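Aclacinomycin-N/aclacinomycin-A oxidase (Streptomyces galilaeus, PDB 2IPI) oxidises the terminal sugar of aclacinomycin N, giving aclacinomycin A and then aclacinomycin Y, with bicovalently bound FAD and oxygen. Local coordinates at residues Y294-A299 with W391-L396; A174-A179 with R228-T233; V185-R190 with W505-V510; G453-P458 with R478-G483. All blocks are in the same frame, centred on the assembly; numbering follows the deposited sequence.

Contact 1: residues Y294-A299 with W391-L396; sequences YLNSRA and WGEVSL. With AKY (methyl (2S,4R)-2-ethyl-2,5,7-trihydroxy-6,11-dioxo-4-{[2,3,6-trideoxy-4-O-{2,6-dideoxy-4-O-[(2S,6S)-6-methyl-5-oxotetrahydro-2h -pyran-2-yl]-alpha-D-lyxo-hexopyranosyl}-3-(dimethylamino)-D-ribo-hexopyranosyl]oxy}-1,2,3,4,6,11-hexahydrotetracene-1-c arboxylate), chain E.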
# COMPACT_ATOMS: atom_id res chain seq x y z
N TYR A 294 -2.69 1.77 16.55
CA TYR A 294 -1.25 1.96 16.60
C TYR A 294 -0.72 1.43 17.95
O TYR A 294 -0.88 2.12 18.95
CB TYR A 294 -0.82 3.42 16.44
CG TYR A 294 -1.25 4.08 15.15
CD1 TYR A 294 -2.28 5.02 15.14
CD2 TYR A 294 -0.64 3.75 13.94
CE1 TYR A 294 -2.67 5.63 13.97
CE2 TYR A 294 -1.03 4.35 12.76
CZ TYR A 294 -2.05 5.29 12.79
OH TYR A 294 -2.43 5.88 11.61
N LEU A 295 -0.14 0.25 17.85
CA LEU A 295 0.45 -0.38 19.03
C LEU A 295 1.90 0.08 19.20
O LEU A 295 2.82 -0.65 18.84
CB LEU A 295 0.33 -1.90 18.95
CG LEU A 295 -1.10 -2.37 18.66
CD1 LEU A 295 -1.17 -3.88 18.52
CD2 LEU A 295 -2.02 -1.88 19.78
N ASN A 296 2.05 1.27 19.74
CA ASN A 296 3.32 1.91 20.02
C ASN A 296 4.09 1.22 21.16
O ASN A 296 3.48 0.57 22.01
CB ASN A 296 3.10 3.37 20.42
CG ASN A 296 2.45 4.20 19.34
OD1 ASN A 296 2.97 4.35 18.24
ND2 ASN A 296 1.31 4.79 19.65
N SER A 297 5.40 1.41 21.17
CA SER A 297 6.25 0.92 22.24
C SER A 297 6.09 1.75 23.53
O SER A 297 5.45 2.79 23.47
CB SER A 297 7.72 0.94 21.81
OG SER A 297 7.99 -0.19 20.97
N ARG A 298 6.67 1.27 24.62
CA ARG A 298 6.78 1.91 25.91
C ARG A 298 7.96 2.89 25.94
O ARG A 298 8.92 2.79 26.70
CB ARG A 298 7.01 0.98 27.11
CG ARG A 298 6.56 1.53 28.46
CD ARG A 298 6.44 0.37 29.44
NE ARG A 298 5.71 0.68 30.65
CZ ARG A 298 4.86 -0.12 31.26
NH1 ARG A 298 4.61 -1.34 30.78
NH2 ARG A 298 4.26 0.29 32.37
N ALA A 299 7.82 3.89 25.10
CA ALA A 299 8.56 5.14 25.13
C ALA A 299 7.61 6.20 24.57
O ALA A 299 7.72 7.40 24.84
CB ALA A 299 9.86 5.10 24.36
N TRP A 391 12.39 2.87 18.36
CA TRP A 391 11.03 3.31 18.11
C TRP A 391 10.24 2.32 17.27
O TRP A 391 10.11 2.52 16.05
CB TRP A 391 11.05 4.66 17.39
CG TRP A 391 10.22 5.71 18.05
CD1 TRP A 391 9.06 6.26 17.61
CD2 TRP A 391 10.52 6.35 19.31
NE1 TRP A 391 8.61 7.20 18.51
CE2 TRP A 391 9.49 7.27 19.56
CE3 TRP A 391 11.55 6.22 20.23
CZ2 TRP A 391 9.45 8.06 20.71
CZ3 TRP A 391 11.52 7.01 21.37
CH2 TRP A 391 10.47 7.92 21.60
N GLY A 392 9.71 1.27 17.88
CA GLY A 392 8.96 0.22 17.24
C GLY A 392 7.46 0.32 17.42
O GLY A 392 6.89 0.89 18.37
N GLU A 393 6.72 -0.25 16.46
CA GLU A 393 5.27 -0.29 16.65
C GLU A 393 4.61 -1.29 15.70
O GLU A 393 5.16 -1.63 14.66
CB GLU A 393 4.64 1.09 16.48
CG GLU A 393 4.88 1.81 15.16
CD GLU A 393 3.57 1.94 14.40
OE1 GLU A 393 3.23 3.02 13.86
OE2 GLU A 393 2.89 0.89 14.37
N VAL A 394 3.44 -1.71 16.15
CA VAL A 394 2.55 -2.59 15.41
C VAL A 394 1.23 -1.92 15.11
O VAL A 394 0.49 -1.53 16.01
CB VAL A 394 2.26 -3.88 16.21
CG1 VAL A 394 1.23 -4.72 15.47
CG2 VAL A 394 3.58 -4.59 16.50
N SER A 395 0.91 -1.80 13.83
CA SER A 395 -0.38 -1.23 13.45
C SER A 395 -1.33 -2.33 12.99
O SER A 395 -0.97 -3.19 12.17
CB SER A 395 -0.18 -0.20 12.34
OG SER A 395 0.62 0.88 12.77
N LEU A 396 -2.55 -2.33 13.49
CA LEU A 396 -3.56 -3.26 13.05
C LEU A 396 -4.66 -2.47 12.32
O LEU A 396 -5.18 -1.52 12.89
CB LEU A 396 -4.19 -4.07 14.19
CG LEU A 396 -3.22 -4.59 15.25
CD1 LEU A 396 -3.99 -5.08 16.48
CD2 LEU A 396 -2.36 -5.70 14.68
O15 AKY E . -0.89 0.76 5.05
C42 AKY E . -0.24 1.73 5.49
C40 AKY E . -1.03 2.80 6.27
C38 AKY E . -0.20 3.87 6.87
C39 AKY E . 1.34 1.77 5.58
C41 AKY E . 2.30 0.86 5.84
O14 AKY E . 1.89 3.05 5.78
C37 AKY E . 1.28 3.73 6.87
O13 AKY E . 1.85 4.98 7.13
C35 AKY E . 2.97 4.99 7.97
C34 AKY E . 2.66 5.53 9.36
C36 AKY E . 1.32 5.27 9.77
O11 AKY E . 2.99 7.01 9.55
C33 AKY E . 4.17 5.65 7.31
O12 AKY E . 4.58 5.14 5.94
C32 AKY E . 4.20 7.04 7.46
C31 AKY E . 4.26 7.42 8.82
O7 AKY E . 7.12 9.07 14.40
C7 AKY E . 7.89 10.28 14.38
C8 AKY E . 6.99 11.44 14.37
C9 AKY E . 6.50 11.75 15.76
O9 AKY E . 6.03 10.55 16.28
C13 AKY E . 5.48 12.83 15.68
C14 AKY E . 4.36 12.24 14.83
C20 AKY E . 8.74 10.25 15.62
C19 AKY E . 8.60 11.13 16.69
C10 AKY E . 7.64 12.29 16.52
C11 AKY E . 9.46 11.06 17.78
C18 AKY E . 10.50 10.13 17.81
C17 AKY E . 10.66 9.25 16.74
C6 AKY E . 9.77 9.31 15.67
O6 AKY E . 9.91 8.48 14.62
C12 AKY E . 11.40 10.12 18.89
O3 AKY E . 11.27 10.90 19.87
C15 AKY E . 12.49 9.22 18.87
C1 AKY E . 13.43 9.26 19.91
C2 AKY E . 14.55 8.42 19.92
C3 AKY E . 14.71 7.53 18.86
C16 AKY E . 12.66 8.33 17.79
C5 AKY E . 11.75 8.34 16.72
O5 AKY E . 11.84 7.63 15.70
C4 AKY E . 13.79 7.48 17.82
O4 AKY E . 14.02 6.60 16.81
O18 AKY E . 5.40 6.96 9.55
C45 AKY E . 7.21 8.37 13.16
C43 AKY E . 8.39 13.35 15.73
O16 AKY E . 9.22 13.05 14.86
O17 AKY E . 8.18 14.68 15.97
C44 AKY E . 9.43 15.25 16.37
O19 AKY E . 6.92 9.17 12.04
C47 AKY E . 6.07 6.54 11.85
N11 AKY E . 6.84 5.37 11.38
C52 AKY E . 6.29 4.07 11.51
C51 AKY E . 7.71 5.54 10.26
C46 AKY E . 6.28 7.16 13.22
C48 AKY E . 5.54 7.57 10.85
C49 AKY E . 6.50 8.73 10.73
C50 AKY E . 7.45 8.84 9.53
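Trp391 presents CZ3 to the methyl of Ala299 (CZ3 to CB, 3.9 Å), while one indole face lies over the fused rings of the bound anthracycline AKY, with CZ3 3.3 Å from AKY C1. Gly392 O accepts a hydrogen bond from Ser297 OG at 3.0 Å, the hydroxyl standing 49° out of the carbonyl plane, and a weak one from Ser297 N. Glu393 and Asn296 form a non-hydrogen-bonded antiparallel pair. Glu393 CG sits between backbone N and carbonyl carbon (chi1 57°), on the face shared with Tyr294 and Asn296; the Asn296 amide itself donates to Gln302 O. These strands, 290-296 and 391-398, are adjacent in the seven-stranded antiparallel sheet that bears part of the anthracycline pocket, with 161° between their local N-to-C directions. Val394 forms the hydrogen-bonded pair with Leu295: Leu295 N reaches Val394 O at 2.6 Å and Val394 N returns to Leu295 O at 3.0 Å. Ser395 turns back to the ligand face, where OG donates to the syn lone pair of Glu393 OE2 at 2.8 Å and lies 3.3 Å from Tyr294 CD2. The bond holds the carboxylate beside the tyrosine ring, OE1 being the oxygen nearer CD2; Tyr294 CE2 approaches AKY C36. On the other face Leu396 crosses Leu295 obliquely, CD1 to CD1 3.7 Å, with Ile269 and Leu384 also packing on Leu295.

Contact 2: residues A174-A179 with R228-T233; sequences ADHLYA and RTPGAT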
# COMPACT_ATOMS: atom_id res chain seq x y z
N ALA A 174 -7.84 -1.09 -7.12
CA ALA A 174 -7.75 -1.84 -8.35
C ALA A 174 -9.04 -2.57 -8.72
O ALA A 174 -9.16 -3.13 -9.81
CB ALA A 174 -6.59 -2.81 -8.27
N ASP A 175 -10.00 -2.53 -7.80
CA ASP A 175 -11.36 -2.95 -8.04
C ASP A 175 -12.17 -1.93 -8.84
O ASP A 175 -13.38 -2.12 -9.04
CB ASP A 175 -12.06 -3.22 -6.68
CG ASP A 175 -11.61 -4.58 -6.18
OD1 ASP A 175 -11.22 -5.37 -7.07
OD2 ASP A 175 -11.63 -4.87 -4.96
N HIS A 176 -11.50 -0.85 -9.25
CA HIS A 176 -12.10 0.25 -10.01
C HIS A 176 -11.18 0.65 -11.15
O HIS A 176 -11.26 1.72 -11.75
CB HIS A 176 -12.42 1.43 -9.07
CG HIS A 176 -13.39 1.01 -8.01
ND1 HIS A 176 -14.76 1.12 -8.14
CD2 HIS A 176 -13.18 0.44 -6.79
CE1 HIS A 176 -15.34 0.66 -7.04
NE2 HIS A 176 -14.40 0.23 -6.20
N LEU A 177 -10.25 -0.24 -11.48
CA LEU A 177 -9.34 -0.06 -12.59
C LEU A 177 -9.97 -0.55 -13.90
O LEU A 177 -10.22 -1.76 -14.03
CB LEU A 177 -8.08 -0.88 -12.39
CG LEU A 177 -6.83 -0.57 -13.19
CD1 LEU A 177 -6.40 0.89 -13.07
CD2 LEU A 177 -5.69 -1.46 -12.69
N TYR A 178 -10.20 0.36 -14.83
CA TYR A 178 -10.70 0.01 -16.15
C TYR A 178 -9.55 -0.24 -17.12
O TYR A 178 -9.57 -1.23 -17.85
CB TYR A 178 -11.61 1.11 -16.71
CG TYR A 178 -11.96 0.90 -18.18
CD1 TYR A 178 -11.45 1.75 -19.15
CD2 TYR A 178 -12.78 -0.15 -18.57
CE1 TYR A 178 -11.76 1.56 -20.49
CE2 TYR A 178 -13.10 -0.36 -19.91
CZ TYR A 178 -12.58 0.50 -20.85
OH TYR A 178 -12.89 0.31 -22.18
N ALA A 179 -8.54 0.63 -17.14
CA ALA A 179 -7.52 0.46 -18.18
C ALA A 179 -6.18 1.05 -17.78
O ALA A 179 -6.09 1.92 -16.91
CB ALA A 179 -7.99 1.10 -19.48
N ARG A 228 -13.08 3.38 -13.52
CA ARG A 228 -14.51 3.28 -13.60
C ARG A 228 -14.97 2.06 -12.81
O ARG A 228 -14.42 0.97 -13.01
CB ARG A 228 -14.96 3.16 -15.06
CG ARG A 228 -16.35 3.68 -15.34
CD ARG A 228 -17.26 2.56 -15.82
NE ARG A 228 -16.99 2.22 -17.22
CZ ARG A 228 -16.15 1.30 -17.66
NH1 ARG A 228 -15.44 0.57 -16.81
NH2 ARG A 228 -16.01 1.09 -18.97
N THR A 229 -15.97 2.24 -11.96
CA THR A 229 -16.53 1.09 -11.26
C THR A 229 -17.13 0.10 -12.26
O THR A 229 -17.97 0.51 -13.05
CB THR A 229 -17.60 1.52 -10.24
OG1 THR A 229 -16.99 2.46 -9.33
CG2 THR A 229 -18.08 0.33 -9.44
N PRO A 230 -16.71 -1.15 -12.24
CA PRO A 230 -17.28 -2.16 -13.17
C PRO A 230 -18.80 -2.16 -13.10
O PRO A 230 -19.48 -2.30 -14.12
CB PRO A 230 -16.68 -3.47 -12.67
CG PRO A 230 -15.35 -3.03 -12.11
CD PRO A 230 -15.65 -1.74 -11.39
N GLY A 231 -19.37 -1.98 -11.90
CA GLY A 231 -20.83 -1.76 -11.91
C GLY A 231 -21.11 -0.28 -12.16
O GLY A 231 -21.48 0.40 -11.19
N ALA A 232 -20.95 0.24 -13.39
CA ALA A 232 -21.28 1.65 -13.63
C ALA A 232 -22.06 1.95 -14.91
O ALA A 232 -21.52 1.89 -16.02
CB ALA A 232 -19.95 2.41 -13.62
N THR A 233 -23.34 2.30 -14.84
CA THR A 233 -24.19 2.65 -15.97
C THR A 233 -24.23 4.13 -16.32
O THR A 233 -24.18 5.01 -15.46
CB THR A 233 -25.64 2.19 -15.69
OG1 THR A 233 -25.70 0.76 -15.77
CG2 THR A 233 -26.63 2.72 -16.71
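Tyr178, one of the two residues of a classic beta bulge, forms an off-centre cation-pi pair with Arg228; in the bulge Tyr178 and Ala179 of strand 177-185 both face Trp226 of strand 221-227, within the five-stranded antiparallel sheet of the PCMH-type FAD-binding region. The two side chains run side by side in the same direction, but the guanidinium plane is turned 79° from that of the phenol ring. Arg228 CZ lies 4.3 Å from the Tyr178 ring centroid, 33° off the normal. NH2 sits over one ring face, 3.4 Å from Tyr178 CE2, while NH1 approaches Tyr178 CD2 at 3.3 Å; the Arg228 chain is bent at chi2 and chi3. His176 and Thr229 also lie alongside one another, here joined edge-on: Thr229 OG1 is near the imidazole plane and hydrogen-bonded to His176 ND1 at 2.9 Å. The other ring nitrogen, NE2, is hydrogen-bonded to Asp170 O, which holds the imidazole at two points of its rim. Between these side-chain pairs the backbones are tied by Arg228 N donating to His176 O at 3.0 Å. Pro230 then closes the contact, its ring carbon CD resting 3.3 Å from Asp175 O.

Contact 3: residues V185-R190 with W505-V510; sequences VDASGR and WDPRDV
Val185, Arg508 and Ala187 have the largest areas buried here, and each meets the other segment differently. Arg508 clasps a single carbonyl oxygen side-on with two nitrogens: NE reaches Ala187 O at 2.9 Å and NH1 reaches the same Ala187 O at 3.1 Å. That oxygen is met at the guanidinium edge, 2° out of plane, with NE lying above the carbonyl plane of Ala187, while Gly189 CA comes over one guanidinium face. The bend at chi3 (133°) carries NE toward the oxygen, and further back along the chain Arg508 CG touches Asp186 O at 3.4 Å. Ala187 adds an apolar contact, its CB 4.0 Å from Pro507 CG. Both partners belong to type I beta turns, Asp186 to Gly189 and Asp506 to Asp509, making the contact turn against turn. Val185 works through carbon and water. Its CG1 lies 4.3 Å from Val510 CG2, and its carbonyl is bridged by two waters: water 3 is 2.7 Å from Val185 O and also donates to Trp505 O; water 2 donates to Val185 O and Asp506 OD1 and accepts from Arg508 N at 2.9 Å. Asp506 OD1 accepts Val510 N at 2.8 Å, and OD2 is salt-bridged to Lys502. In the fold, the connection between strands 177-185 and 191-197, in the PCMH-type FAD-binding part, meets the chain leaving helix 495-505 in the berberine-like C-terminal part, with Met76 of helix 65-78 packing on both Val185 and Val510.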
# COMPACT_ATOMS: atom_id res chain seq x y z
N VAL A 185 8.67 -3.20 -23.57
CA VAL A 185 9.78 -3.40 -24.50
C VAL A 185 9.63 -4.77 -25.17
O VAL A 185 9.34 -5.76 -24.50
CB VAL A 185 11.16 -3.28 -23.84
CG1 VAL A 185 12.26 -3.71 -24.80
CG2 VAL A 185 11.40 -1.86 -23.34
N ASP A 186 9.81 -4.74 -26.48
CA ASP A 186 9.76 -5.78 -27.45
C ASP A 186 10.78 -6.90 -27.23
O ASP A 186 11.81 -6.60 -26.66
CB ASP A 186 10.09 -5.20 -28.85
CG ASP A 186 8.83 -5.27 -29.70
OD1 ASP A 186 7.95 -6.07 -29.33
OD2 ASP A 186 8.76 -4.53 -30.70
N ALA A 187 10.47 -8.09 -27.72
CA ALA A 187 11.45 -9.16 -27.84
C ALA A 187 12.62 -8.70 -28.72
O ALA A 187 13.76 -9.09 -28.48
CB ALA A 187 10.83 -10.43 -28.39
N SER A 188 12.32 -7.89 -29.72
CA SER A 188 13.21 -7.26 -30.67
C SER A 188 14.02 -6.11 -30.10
O SER A 188 14.93 -5.59 -30.76
CB SER A 188 12.38 -6.75 -31.86
OG SER A 188 11.93 -5.43 -31.63
N GLY A 189 13.70 -5.68 -28.88
CA GLY A 189 14.43 -4.61 -28.21
C GLY A 189 13.80 -3.23 -28.37
O GLY A 189 14.47 -2.22 -28.18
N ARG A 190 12.52 -3.19 -28.71
CA ARG A 190 11.89 -1.90 -29.00
C ARG A 190 10.98 -1.46 -27.85
O ARG A 190 10.15 -2.26 -27.45
CB ARG A 190 11.02 -1.98 -30.26
CG ARG A 190 11.61 -1.33 -31.49
CD ARG A 190 10.98 -1.80 -32.78
NE ARG A 190 10.54 -3.20 -32.75
CZ ARG A 190 9.47 -3.62 -33.42
NH1 ARG A 190 8.78 -2.75 -34.15
NH2 ARG A 190 9.10 -4.88 -33.38
N TRP A 505 5.09 -9.57 -21.93
CA TRP A 505 5.22 -8.12 -22.13
C TRP A 505 6.57 -7.55 -21.75
O TRP A 505 6.86 -6.40 -22.10
CB TRP A 505 4.06 -7.43 -21.38
CG TRP A 505 2.90 -7.18 -22.30
CD1 TRP A 505 2.78 -6.13 -23.18
CD2 TRP A 505 1.72 -7.98 -22.46
NE1 TRP A 505 1.60 -6.23 -23.86
CE2 TRP A 505 0.92 -7.35 -23.44
CE3 TRP A 505 1.25 -9.15 -21.87
CZ2 TRP A 505 -0.31 -7.87 -23.84
CZ3 TRP A 505 0.03 -9.67 -22.26
CH2 TRP A 505 -0.74 -9.02 -23.23
N ASP A 506 7.40 -8.32 -21.06
CA ASP A 506 8.79 -7.98 -20.77
C ASP A 506 9.72 -9.17 -21.01
O ASP A 506 10.38 -9.62 -20.07
CB ASP A 506 8.97 -7.49 -19.33
CG ASP A 506 10.30 -6.83 -19.02
OD1 ASP A 506 11.01 -6.30 -19.90
OD2 ASP A 506 10.67 -6.84 -17.83
N PRO A 507 9.80 -9.69 -22.23
CA PRO A 507 10.68 -10.83 -22.52
C PRO A 507 12.17 -10.60 -22.24
O PRO A 507 12.85 -11.54 -21.84
CB PRO A 507 10.52 -11.06 -24.02
CG PRO A 507 9.64 -9.99 -24.55
CD PRO A 507 9.02 -9.26 -23.39
N ARG A 508 12.72 -9.42 -22.46
CA ARG A 508 14.09 -9.05 -22.21
C ARG A 508 14.36 -8.71 -20.74
O ARG A 508 15.47 -8.26 -20.46
CB ARG A 508 14.49 -7.84 -23.06
CG ARG A 508 14.09 -7.82 -24.52
CD ARG A 508 15.11 -7.03 -25.35
NE ARG A 508 15.47 -7.80 -26.55
CZ ARG A 508 16.70 -7.99 -26.99
NH1 ARG A 508 16.86 -8.71 -28.10
NH2 ARG A 508 17.74 -7.48 -26.36
N ASP A 509 13.41 -8.88 -19.83
CA ASP A 509 13.64 -8.60 -18.40
C ASP A 509 14.24 -7.22 -18.19
O ASP A 509 15.30 -7.00 -17.57
CB ASP A 509 14.55 -9.66 -17.77
CG ASP A 509 14.50 -9.71 -16.25
OD1 ASP A 509 13.49 -9.29 -15.63
OD2 ASP A 509 15.29 -10.46 -15.62
N VAL A 510 13.57 -6.20 -18.75
CA VAL A 510 14.12 -4.85 -18.70
C VAL A 510 13.78 -4.19 -17.37
O VAL A 510 14.57 -3.38 -16.87
CB VAL A 510 13.63 -4.05 -19.91
CG1 VAL A 510 13.97 -2.58 -19.84
CG2 VAL A 510 14.29 -4.65 -21.16
O HOH W 1 8.28 -4.51 -21.48
O HOH W 2 11.65 -6.83 -23.07
O HOH W 3 6.63 -6.13 -24.76

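Contact 4: residues G453-P458 with R478-G483; sequences GGVPVP and RWNTSG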
# COMPACT_ATOMS: atom_id res chain seq x y z
N GLY A 453 8.10 -20.49 10.81
CA GLY A 453 9.43 -20.18 10.29
C GLY A 453 9.54 -18.69 9.98
O GLY A 453 10.11 -18.21 9.02
N GLY A 454 8.92 -17.92 10.86
CA GLY A 454 9.08 -16.51 11.00
C GLY A 454 8.36 -15.69 9.94
O GLY A 454 8.72 -14.51 9.81
N VAL A 455 7.43 -16.33 9.26
CA VAL A 455 6.69 -15.65 8.20
C VAL A 455 5.21 -15.97 8.22
O VAL A 455 4.77 -17.04 8.62
CB VAL A 455 7.23 -15.98 6.79
CG1 VAL A 455 8.70 -15.60 6.67
CG2 VAL A 455 7.02 -17.46 6.49
N PRO A 456 4.39 -15.02 7.77
CA PRO A 456 2.96 -15.31 7.62
C PRO A 456 2.72 -16.12 6.34
O PRO A 456 2.55 -15.53 5.27
CB PRO A 456 2.34 -13.93 7.47
CG PRO A 456 3.43 -13.08 6.90
CD PRO A 456 4.74 -13.66 7.35
N VAL A 457 2.69 -17.43 6.51
CA VAL A 457 2.36 -18.36 5.43
C VAL A 457 0.87 -18.45 5.23
O VAL A 457 0.10 -18.73 6.17
CB VAL A 457 2.87 -19.78 5.75
CG1 VAL A 457 2.49 -20.73 4.62
CG2 VAL A 457 4.37 -19.78 6.01
N PRO A 458 0.39 -18.24 4.01
CA PRO A 458 -1.04 -18.42 3.75
C PRO A 458 -1.48 -19.84 4.15
O PRO A 458 -1.00 -20.82 3.58
CB PRO A 458 -1.17 -18.18 2.25
CG PRO A 458 0.03 -17.37 1.88
CD PRO A 458 1.14 -17.82 2.81
N ARG A 478 18.66 -17.21 6.11
CA ARG A 478 19.25 -17.06 7.43
C ARG A 478 18.40 -16.13 8.31
O ARG A 478 18.93 -15.19 8.88
CB ARG A 478 20.68 -16.52 7.33
N TRP A 479 17.11 -16.43 8.35
CA TRP A 479 16.09 -15.71 9.06
C TRP A 479 14.83 -16.54 9.21
O TRP A 479 14.68 -17.30 10.18
CB TRP A 479 15.73 -14.38 8.36
CG TRP A 479 16.52 -13.26 8.96
CD1 TRP A 479 17.40 -12.42 8.34
CD2 TRP A 479 16.50 -12.87 10.34
NE1 TRP A 479 17.92 -11.53 9.25
CE2 TRP A 479 17.38 -11.78 10.48
CE3 TRP A 479 15.81 -13.33 11.47
CZ2 TRP A 479 17.60 -11.15 11.71
CZ3 TRP A 479 16.03 -12.70 12.69
CH2 TRP A 479 16.92 -11.62 12.79
N ASN A 480 13.92 -16.39 8.25
CA ASN A 480 12.59 -16.96 8.42
C ASN A 480 12.20 -17.80 7.20
O ASN A 480 13.00 -18.57 6.67
CB ASN A 480 11.59 -15.85 8.70
CG ASN A 480 12.05 -14.66 9.49
OD1 ASN A 480 13.22 -14.28 9.59
ND2 ASN A 480 11.13 -13.94 10.13
N THR A 481 10.96 -17.68 6.73
CA THR A 481 10.50 -18.36 5.53
C THR A 481 10.78 -19.85 5.55
O THR A 481 11.70 -20.31 4.84
CB THR A 481 11.18 -17.77 4.28
OG1 THR A 481 12.05 -16.69 4.64
CG2 THR A 481 10.15 -17.22 3.30
N SER A 482 10.06 -20.67 6.31
CA SER A 482 10.43 -22.09 6.27
C SER A 482 9.65 -22.90 5.24
O SER A 482 8.54 -23.40 5.43
CB SER A 482 10.31 -22.71 7.67
OG SER A 482 11.60 -22.84 8.24
N GLY A 483 10.32 -23.05 4.10
CA GLY A 483 9.87 -23.87 3.02
C GLY A 483 9.07 -23.13 1.97
O GLY A 483 8.99 -23.61 0.84
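Gly454 and Asn480 bring their CA atoms to 4.4 Å and Gly453 and Ser482 to 4.6 Å, although neither segment has regular secondary structure; both glycines have positive phi. Gly453 has no side chain on the side that faces Ser482, which leaves room for Ser482 CB, 3.7 Å from Gly453 CA. Asn480 directs its amide at Gly454 O: ND2 points there nearly straight, with 171° at the hydrogen, but the modelled 2.5 Å between Asn480 ND2 and Gly454 O is too short for the exact length to be trusted. The placing of Gly453 O against Asn480 is likewise doubtful. Both segments belong to the long connection between helices 434-448 and 486-491, and the contact brings together the two ends of a run of 19 residues without helix or strand; this run carries the FAD-binding Asn468 and the proton acceptor Tyr469. Val455 supplies the apolar part. Its CG1, anti to the carbonyl carbon (chi1 -59°), lies against Thr481 CA at 3.5 Å, a close approach in a part of the model that is itself uncertain, and meets Thr481 CG2 at 4.0 Å. Tyr445 and Arg446 of helix 434-448 touch Asn480, while Leu489 of helix 486-491 touches Thr481.

Contact 1 alone among the four supplies residues to the anthracycline pocket: the Tyr294 side chain is about 9 Å from FAD, that of Trp391 about 5 Å from that of Thr427, and that of Ser395 about 4 Å from that of the proton acceptor Tyr397. Contact 4 lies about 12 Å from contact 1 between nearest atoms, and the chain between its segments carries Tyr469, which is hydrogen-bonded to AKY. Contacts 2 and 3, across the chain's centre from contact 1, cross along the sequence, their nearest atoms about 12 Å apart. The side chains of Asp175 (contact 2) and Asp506 (contact 3) are about 12 and 11 Å from FAD. Contact 3 closes a loop enclosing contacts 1 and 4.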